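Local coordinates for protein glutaredoxin 2 (Salmonella enterica subsp. enterica serovar Typhimurium, PDB 3IR4) that binds glutathione and probably acts as a glutathione-dependent thiol-disulfide oxidoreductase, with a thioredoxin-like domain joined to a helical GST-type C-terminal domain, at residues I21-I27 against V72-K78; M66-H70 against E173-H177; L105-K110 against F136-L140. The contacts are given in a common frame with arbitrary orientation. Residues are numbered along the deposited sequence.

Interaction 1 of 3, residues I21-I27 against V72-K78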
# COMPACT_ATOMS: atom_id res chain seq x y z
N ILE A 21 -4.39 -1.53 -10.28
CA ILE A 21 -4.73 -1.66 -11.70
C ILE A 21 -6.21 -1.90 -11.87
O ILE A 21 -6.81 -1.44 -12.85
CB ILE A 21 -3.88 -2.73 -12.44
CG1 ILE A 21 -2.40 -2.34 -12.46
CG2 ILE A 21 -4.40 -2.97 -13.89
CD1 ILE A 21 -2.04 -1.14 -13.23
N PHE A 22 -6.84 -2.64 -10.96
CA PHE A 22 -8.28 -2.84 -11.04
C PHE A 22 -8.99 -1.49 -11.08
O PHE A 22 -9.92 -1.26 -11.84
CB PHE A 22 -8.80 -3.70 -9.89
CG PHE A 22 -8.41 -5.13 -9.99
CD1 PHE A 22 -9.11 -6.03 -10.78
CD2 PHE A 22 -7.31 -5.61 -9.27
CE1 PHE A 22 -8.76 -7.35 -10.85
CE2 PHE A 22 -6.96 -6.96 -9.36
CZ PHE A 22 -7.70 -7.83 -10.14
N GLY A 23 -8.59 -0.59 -10.20
CA GLY A 23 -9.20 0.71 -10.17
C GLY A 23 -8.92 1.55 -11.38
O GLY A 23 -9.82 2.15 -11.98
N LEU A 24 -7.66 1.60 -11.77
CA LEU A 24 -7.26 2.43 -12.90
C LEU A 24 -7.91 2.02 -14.22
O LEU A 24 -8.14 2.86 -15.07
CB LEU A 24 -5.73 2.44 -13.07
CG LEU A 24 -4.98 3.08 -11.91
CD1 LEU A 24 -3.47 2.78 -11.93
CD2 LEU A 24 -5.23 4.58 -11.86
N LYS A 25 -8.13 0.72 -14.39
CA LYS A 25 -8.71 0.16 -15.60
C LYS A 25 -10.20 -0.13 -15.47
O LYS A 25 -10.81 -0.63 -16.42
CB LYS A 25 -7.98 -1.11 -16.03
CG LYS A 25 -6.50 -0.88 -16.29
CD LYS A 25 -5.82 -2.05 -17.00
CE LYS A 25 -6.04 -2.06 -18.49
NZ LYS A 25 -5.45 -3.31 -19.13
N ASN A 26 -10.80 0.15 -14.32
CA ASN A 26 -12.21 -0.14 -14.06
C ASN A 26 -12.56 -1.61 -14.29
O ASN A 26 -13.58 -1.94 -14.87
CB ASN A 26 -13.13 0.81 -14.86
CG ASN A 26 -12.74 2.27 -14.67
OD1 ASN A 26 -12.59 2.73 -13.57
ND2 ASN A 26 -12.51 2.97 -15.75
N ILE A 27 -11.68 -2.48 -13.83
CA ILE A 27 -11.92 -3.92 -13.89
C ILE A 27 -12.50 -4.35 -12.54
O ILE A 27 -11.88 -4.08 -11.51
CB ILE A 27 -10.61 -4.70 -14.15
CG1 ILE A 27 -10.02 -4.31 -15.51
CG2 ILE A 27 -10.83 -6.21 -14.05
CD1 ILE A 27 -8.55 -4.70 -15.64
N VAL A 72 -2.97 -8.49 -14.47
CA VAL A 72 -4.21 -7.76 -14.62
C VAL A 72 -4.07 -6.62 -15.64
O VAL A 72 -4.95 -6.42 -16.43
CB VAL A 72 -4.72 -7.26 -13.26
CG1 VAL A 72 -5.99 -6.40 -13.38
CG2 VAL A 72 -4.97 -8.44 -12.32
N ASP A 73 -2.96 -5.90 -15.65
CA ASP A 73 -2.76 -4.83 -16.61
C ASP A 73 -2.71 -5.39 -18.04
O ASP A 73 -3.11 -4.71 -18.99
CB ASP A 73 -1.46 -4.08 -16.33
CG ASP A 73 -1.37 -2.74 -17.04
OD1 ASP A 73 -2.42 -2.09 -17.23
OD2 ASP A 73 -0.23 -2.35 -17.39
N ASN A 74 -2.24 -6.61 -18.20
CA ASN A 74 -2.03 -7.21 -19.50
C ASN A 74 -3.19 -8.03 -20.01
O ASN A 74 -3.22 -8.40 -21.19
CB ASN A 74 -0.75 -8.06 -19.46
CG ASN A 74 0.49 -7.22 -19.25
OD1 ASN A 74 0.48 -5.99 -19.35
ND2 ASN A 74 1.61 -7.89 -18.96
N LEU A 75 -4.18 -8.27 -19.15
CA LEU A 75 -5.22 -9.23 -19.46
C LEU A 75 -6.06 -8.85 -20.69
O LEU A 75 -6.49 -9.74 -21.42
CB LEU A 75 -6.07 -9.48 -18.20
CG LEU A 75 -7.00 -10.68 -18.25
CD1 LEU A 75 -6.27 -11.98 -18.55
CD2 LEU A 75 -7.75 -10.73 -16.92
N ASP A 76 -6.30 -7.56 -20.91
CA ASP A 76 -7.11 -7.07 -22.05
C ASP A 76 -6.27 -6.69 -23.27
O ASP A 76 -6.80 -6.19 -24.26
CB ASP A 76 -8.06 -5.92 -21.62
CG ASP A 76 -7.37 -4.60 -21.39
OD1 ASP A 76 -8.07 -3.63 -21.03
OD2 ASP A 76 -6.15 -4.50 -21.54
N GLY A 77 -4.97 -6.91 -23.20
CA GLY A 77 -4.07 -6.63 -24.31
C GLY A 77 -3.62 -5.19 -24.44
O GLY A 77 -2.86 -4.89 -25.34
N LYS A 78 -4.05 -4.31 -23.53
CA LYS A 78 -3.73 -2.89 -23.59
C LYS A 78 -3.27 -2.37 -22.23
O LYS A 78 -4.05 -1.79 -21.45
CB LYS A 78 -4.88 -2.05 -24.09
CG LYS A 78 -4.45 -0.58 -24.33
CD LYS A 78 -5.58 0.30 -24.84
CE LYS A 78 -5.30 1.80 -24.56
NZ LYS A 78 -5.27 2.23 -23.10
O HOH W 1 -6.61 -5.81 -18.52
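In the thioredoxin-like N-terminal domain, the C-terminal ends of helices 13-25 and 65-74 pack together, both lying against the mixed sheet. Val72 is the apolar centre of the contact. Its CG1 sits over the face of the Phe22 ring, 3.9 Å from the centroid in a CH-pi contact, and also lies 3.8 Å from Ile21 CG2 and 3.8 Å from Ile27 CD1; Val72 CG2 reaches Phe22 CZ at 3.5 Å. Leu54 of strand 53-55 touches both Phe22 and Val72, which ties the helix pair to the sheet. Ile21 CG2 also rests 3.7 Å from Asp73 CA, and Ile21 and Asp73 are the pair whose CA atoms are nearest, at 6.2 Å. Beyond this apolar patch the contact turns polar. The Lys25 side chain runs across the end of helix 65-74, where four acceptors share the three hydrogens of its NZ: Asp73 O (2.7 Å), Lys78 O (3.1 Å), Asp76 OD2 (2.8 Å, a salt bridge) and a water (2.8 Å). Asp73 OD1 is a long ionic partner at 3.8 Å from Lys25 NZ. Both Asp73 carboxylate oxygens accept from backbone amides, those of Leu80 and Leu81. The same water donates to Val72 O (2.7 Å) and accepts from Asp76 N (3.0 Å). Asp76 OD2 also accepts from Lys78 N at 2.9 Å, an Asx turn that overlaps the end of the type I turn Asn74-Gly77. Helix 13-25 itself closes in a Schellman motif at Asn26, which leads into strand 30-33 of the beta-alpha-beta unit characteristic of the thioredoxin fold.

Interaction 2 of 3, residues M66-H70 against E173-H177. With SO4 (sulfate ion), chain F.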
# COMPACT_ATOMS: atom_id res chain seq x y z
N MSE A 66 3.55 -7.67 -7.71
CA MSE A 66 3.89 -7.16 -9.05
C MSE A 66 3.46 -8.13 -10.14
O MSE A 66 3.17 -7.71 -11.26
CB MSE A 66 5.36 -6.80 -9.14
CG MSE A 66 5.80 -5.69 -8.21
SE MSE A 66 4.67 -4.10 -8.22
CE MSE A 66 4.90 -3.59 -10.05
N ASP A 67 3.45 -9.44 -9.85
CA ASP A 67 2.94 -10.40 -10.82
C ASP A 67 1.44 -10.19 -11.03
O ASP A 67 0.97 -10.29 -12.15
CB ASP A 67 3.23 -11.83 -10.40
CG ASP A 67 4.71 -12.15 -10.43
OD1 ASP A 67 5.53 -11.36 -10.96
OD2 ASP A 67 5.09 -13.19 -9.88
N ILE A 68 0.70 -9.92 -9.96
CA ILE A 68 -0.71 -9.61 -10.06
C ILE A 68 -0.88 -8.33 -10.89
O ILE A 68 -1.72 -8.27 -11.77
CB ILE A 68 -1.33 -9.46 -8.66
CG1 ILE A 68 -1.26 -10.79 -7.91
CG2 ILE A 68 -2.75 -8.92 -8.74
CD1 ILE A 68 -1.57 -10.66 -6.44
N VAL A 69 -0.13 -7.28 -10.57
CA VAL A 69 -0.22 -6.01 -11.27
C VAL A 69 -0.09 -6.23 -12.77
O VAL A 69 -0.89 -5.76 -13.55
CB VAL A 69 0.85 -5.02 -10.74
CG1 VAL A 69 1.06 -3.83 -11.70
CG2 VAL A 69 0.45 -4.51 -9.33
N HIS A 70 0.98 -6.91 -13.17
CA HIS A 70 1.21 -7.10 -14.61
C HIS A 70 0.20 -8.03 -15.27
O HIS A 70 -0.22 -7.75 -16.38
CB HIS A 70 2.63 -7.53 -14.87
CG HIS A 70 3.62 -6.45 -14.59
ND1 HIS A 70 4.60 -6.56 -13.63
CD2 HIS A 70 3.77 -5.21 -15.14
CE1 HIS A 70 5.31 -5.45 -13.60
NE2 HIS A 70 4.83 -4.61 -14.50
N GLU A 173 5.61 1.58 -13.13
CA GLU A 173 5.69 0.83 -11.90
C GLU A 173 6.13 1.74 -10.74
O GLU A 173 5.88 1.39 -9.58
CB GLU A 173 6.61 -0.37 -12.03
CG GLU A 173 6.06 -1.51 -12.91
CD GLU A 173 6.21 -1.27 -14.42
OE1 GLU A 173 6.83 -0.25 -14.83
OE2 GLU A 173 5.73 -2.14 -15.17
N ASP A 174 6.75 2.90 -11.00
CA ASP A 174 7.04 3.82 -9.90
C ASP A 174 5.76 4.29 -9.22
O ASP A 174 5.76 4.50 -8.01
CB ASP A 174 7.86 5.02 -10.36
CG ASP A 174 9.32 4.68 -10.67
OD1 ASP A 174 9.80 3.60 -10.28
OD2 ASP A 174 9.99 5.57 -11.26
N ASP A 175 4.68 4.46 -9.96
CA ASP A 175 3.38 4.81 -9.37
C ASP A 175 2.86 3.70 -8.47
O ASP A 175 2.29 3.93 -7.41
CB ASP A 175 2.36 5.12 -10.45
CG ASP A 175 2.74 6.33 -11.25
OD1 ASP A 175 2.67 7.43 -10.67
OD2 ASP A 175 3.14 6.20 -12.42
N ILE A 176 3.04 2.46 -8.94
CA ILE A 176 2.62 1.29 -8.20
C ILE A 176 3.35 1.24 -6.85
O ILE A 176 2.77 0.92 -5.83
CB ILE A 176 2.84 0.00 -9.01
CG1 ILE A 176 2.07 0.05 -10.34
CG2 ILE A 176 2.47 -1.20 -8.17
CD1 ILE A 176 0.54 0.09 -10.23
N HIS A 177 4.64 1.55 -6.84
CA HIS A 177 5.40 1.53 -5.58
C HIS A 177 5.18 2.77 -4.73
O HIS A 177 5.24 2.69 -3.49
CB HIS A 177 6.89 1.31 -5.86
CG HIS A 177 7.19 -0.02 -6.42
ND1 HIS A 177 6.88 -1.20 -5.77
CD2 HIS A 177 7.74 -0.37 -7.60
CE1 HIS A 177 7.26 -2.21 -6.53
NE2 HIS A 177 7.78 -1.73 -7.64
S SO4 F . 10.32 -3.76 -9.54
O1 SO4 F . 10.74 -3.71 -10.96
O2 SO4 F . 10.99 -2.62 -8.89
O3 SO4 F . 8.86 -3.63 -9.53
O4 SO4 F . 10.81 -5.01 -8.97
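Met66, present as selenomethionine, packs its side chain against Ile176 and His177: Met66 SE is 3.6 Å from Ile176 CG2 and 3.6 Å from His177 CE1. This is the interface between the two domains of a GST-like fold, where helix 65-74 of the thioredoxin-like domain faces helix 173-185 of the all-helical domain. The short segments run at 131° to one another with their axes 12.0 Å apart, so side chains rather than backbones bridge the gap; even the nearest CA atoms, those of Val69 and Ile176, are 8.4 Å apart. Chi angles all in m curl the Met66 chain back, bringing SE to 4.3 Å from the centroid of the His177 ring in an oblique sulfur-aromatic contact and CE to 3.7 Å from Glu173 CG. Deeper in the interface, Val69 CG2 meets Ile176 CG2 at 4.0 Å. Helix 13-25 borders this apolar part, with Ile21 against Val69 and both Lys17 and Met20 against Ile176. Toward solvent the contact becomes polar. His177 ND1 is hydrogen-bonded to Lys17 NZ, while a sulfate ion, probably from the crystallisation liquor, is held by His177 NE2 and by Arg85. Asp174 forms a salt bridge with Arg85, in the loop between helices 65-74 and 87-97. One direct hydrogen bond joins the segments: His70 NE2 donates almost linearly (174°) to Glu173 OE2 at 2.7 Å, the carboxylate oxygen lying at the edge of the imidazole and near its plane.

Interaction 3 of 3, residues L105-K110 against F136-L140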
# COMPACT_ATOMS: atom_id res chain seq x y z
N LEU A 105 3.69 1.21 11.62
CA LEU A 105 3.27 -0.01 12.32
C LEU A 105 2.53 0.26 13.62
O LEU A 105 1.49 -0.37 13.87
CB LEU A 105 4.44 -0.98 12.50
CG LEU A 105 5.16 -1.45 11.22
CD1 LEU A 105 6.30 -2.35 11.60
CD2 LEU A 105 4.22 -2.13 10.24
N PRO A 106 3.02 1.20 14.46
CA PRO A 106 2.28 1.43 15.69
C PRO A 106 0.89 1.97 15.45
O PRO A 106 -0.00 1.74 16.25
CB PRO A 106 3.17 2.46 16.43
CG PRO A 106 4.52 2.28 15.89
CD PRO A 106 4.28 1.96 14.44
N ARG A 107 0.73 2.75 14.38
CA ARG A 107 -0.55 3.31 14.02
C ARG A 107 -1.48 2.27 13.40
O ARG A 107 -2.67 2.21 13.74
CB ARG A 107 -0.37 4.56 13.16
CG ARG A 107 0.20 5.72 13.96
CD ARG A 107 0.58 6.88 13.08
NE ARG A 107 1.03 8.07 13.83
CZ ARG A 107 2.20 8.16 14.45
NH1 ARG A 107 3.10 7.19 14.34
NH2 ARG A 107 2.48 9.22 15.18
N PHE A 108 -0.95 1.42 12.53
CA PHE A 108 -1.75 0.31 12.02
C PHE A 108 -2.34 -0.49 13.19
O PHE A 108 -3.52 -0.83 13.19
CB PHE A 108 -0.90 -0.66 11.17
CG PHE A 108 -0.38 -0.10 9.85
CD1 PHE A 108 -1.00 0.91 9.14
CD2 PHE A 108 0.70 -0.71 9.27
CE1 PHE A 108 -0.50 1.32 7.90
CE2 PHE A 108 1.18 -0.30 8.02
CZ PHE A 108 0.58 0.70 7.37
N ALA A 109 -1.51 -0.78 14.18
CA ALA A 109 -1.89 -1.62 15.31
C ALA A 109 -2.99 -1.01 16.18
O ALA A 109 -3.63 -1.73 16.93
CB ALA A 109 -0.69 -1.89 16.16
N LYS A 110 -3.15 0.31 16.10
CA LYS A 110 -4.15 1.05 16.84
C LYS A 110 -5.38 1.41 16.05
O LYS A 110 -6.29 2.03 16.59
CB LYS A 110 -3.53 2.33 17.38
CG LYS A 110 -2.60 2.11 18.56
CD LYS A 110 -1.75 3.36 18.86
CE LYS A 110 -1.40 3.56 20.32
NZ LYS A 110 -0.64 2.44 20.90
N PHE A 136 6.66 -0.28 19.90
CA PHE A 136 5.69 0.65 19.37
C PHE A 136 5.65 1.91 20.22
O PHE A 136 5.55 3.02 19.69
CB PHE A 136 4.30 0.02 19.32
CG PHE A 136 4.10 -0.99 18.23
CD1 PHE A 136 5.01 -1.22 17.20
CD2 PHE A 136 2.88 -1.65 18.17
CE1 PHE A 136 4.72 -2.11 16.19
CE2 PHE A 136 2.61 -2.55 17.16
CZ PHE A 136 3.51 -2.74 16.15
N ASP A 137 5.71 1.78 21.55
CA ASP A 137 5.69 3.00 22.38
C ASP A 137 6.91 3.87 22.19
O ASP A 137 6.79 5.09 22.16
CB ASP A 137 5.43 2.69 23.85
CG ASP A 137 3.95 2.62 24.15
OD1 ASP A 137 3.16 3.54 23.79
OD2 ASP A 137 3.58 1.66 24.82
N ASN A 138 8.08 3.27 22.06
CA ASN A 138 9.26 4.03 21.78
C ASN A 138 9.08 4.82 20.47
O ASN A 138 9.34 6.01 20.38
CB ASN A 138 10.48 3.10 21.70
CG ASN A 138 11.74 3.82 21.27
OD1 ASN A 138 11.87 4.22 20.12
ND2 ASN A 138 12.68 3.95 22.18
N HIS A 139 8.63 4.12 19.45
CA HIS A 139 8.46 4.76 18.15
C HIS A 139 7.43 5.88 18.21
O HIS A 139 7.65 6.95 17.63
CB HIS A 139 8.08 3.72 17.11
CG HIS A 139 9.12 2.69 16.92
ND1 HIS A 139 8.88 1.51 16.26
CD2 HIS A 139 10.39 2.61 17.40
CE1 HIS A 139 9.98 0.77 16.28
NE2 HIS A 139 10.90 1.40 17.00
N LEU A 140 6.30 5.64 18.89
CA LEU A 140 5.28 6.68 19.02
C LEU A 140 5.80 7.92 19.75
O LEU A 140 5.46 9.04 19.40
CB LEU A 140 4.04 6.11 19.71
CG LEU A 140 3.15 5.23 18.83
CD1 LEU A 140 2.14 4.51 19.72
CD2 LEU A 140 2.47 6.01 17.74
O HOH W 2 5.68 6.75 15.49
O HOH W 3 0.56 3.86 23.04
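Within the helical GST-type C-terminal domain, the kinked end of helix 101-108 packs on the start of helix 136-141, with Pro106 and Phe136 at the centre. The Phe136 ring (chi1 -74°, m) lies flat against the backbone of 105-110: Leu105 C and Pro106 CA are over its face, Pro106 CA 3.9 Å from the ring centroid in a CH-pi contact, and Ala109 CB reaches Phe136 CE2 at 3.5 Å. Leu105 CB touches Phe136 CE1 at 3.9 Å. Leu140, in an mt rotamer, fills the space beside the proline, with its CG 3.7 Å from Pro106 CB. The CB of Arg107 points away, yet chi2 and chi3 (both t) extend the chain and chi4 of 72° swings NH1 back so that Leu140 CD2 lies over the guanidinium face, 3.7 Å from Arg107 NH1; Ser143 OG, Leu103 O and Ile218 O bind this group. A water links Lys110 to Asp137, 2.8 Å from Lys110 NZ and 2.7 Å from Asp137 OD1.

Overall arrangement
Interactions 1 and 2 share helix 65-74, and their centres are 12 Å apart. They merge into one apolar core: Ile21 CG1 packs on Val69 CG1 at 3.8 Å, and Ile21 CD1 lies 4.2 Å from Ile176 CD1. Interaction 1 joins helices within the thioredoxin-like domain, and interaction 2 carries this core across to the C-terminal domain. Interaction 3 stands on the opposite side of the chain's centre, its centre 28 Å from that of interaction 2 and 35 Å from that of interaction 1. Bound glutathione lies about 6 Å from the Met66 side chain, 8 Å from that of Leu105 and 12 Å from that of Phe22; Glu64 and Ser65 of its pocket directly precede Met66.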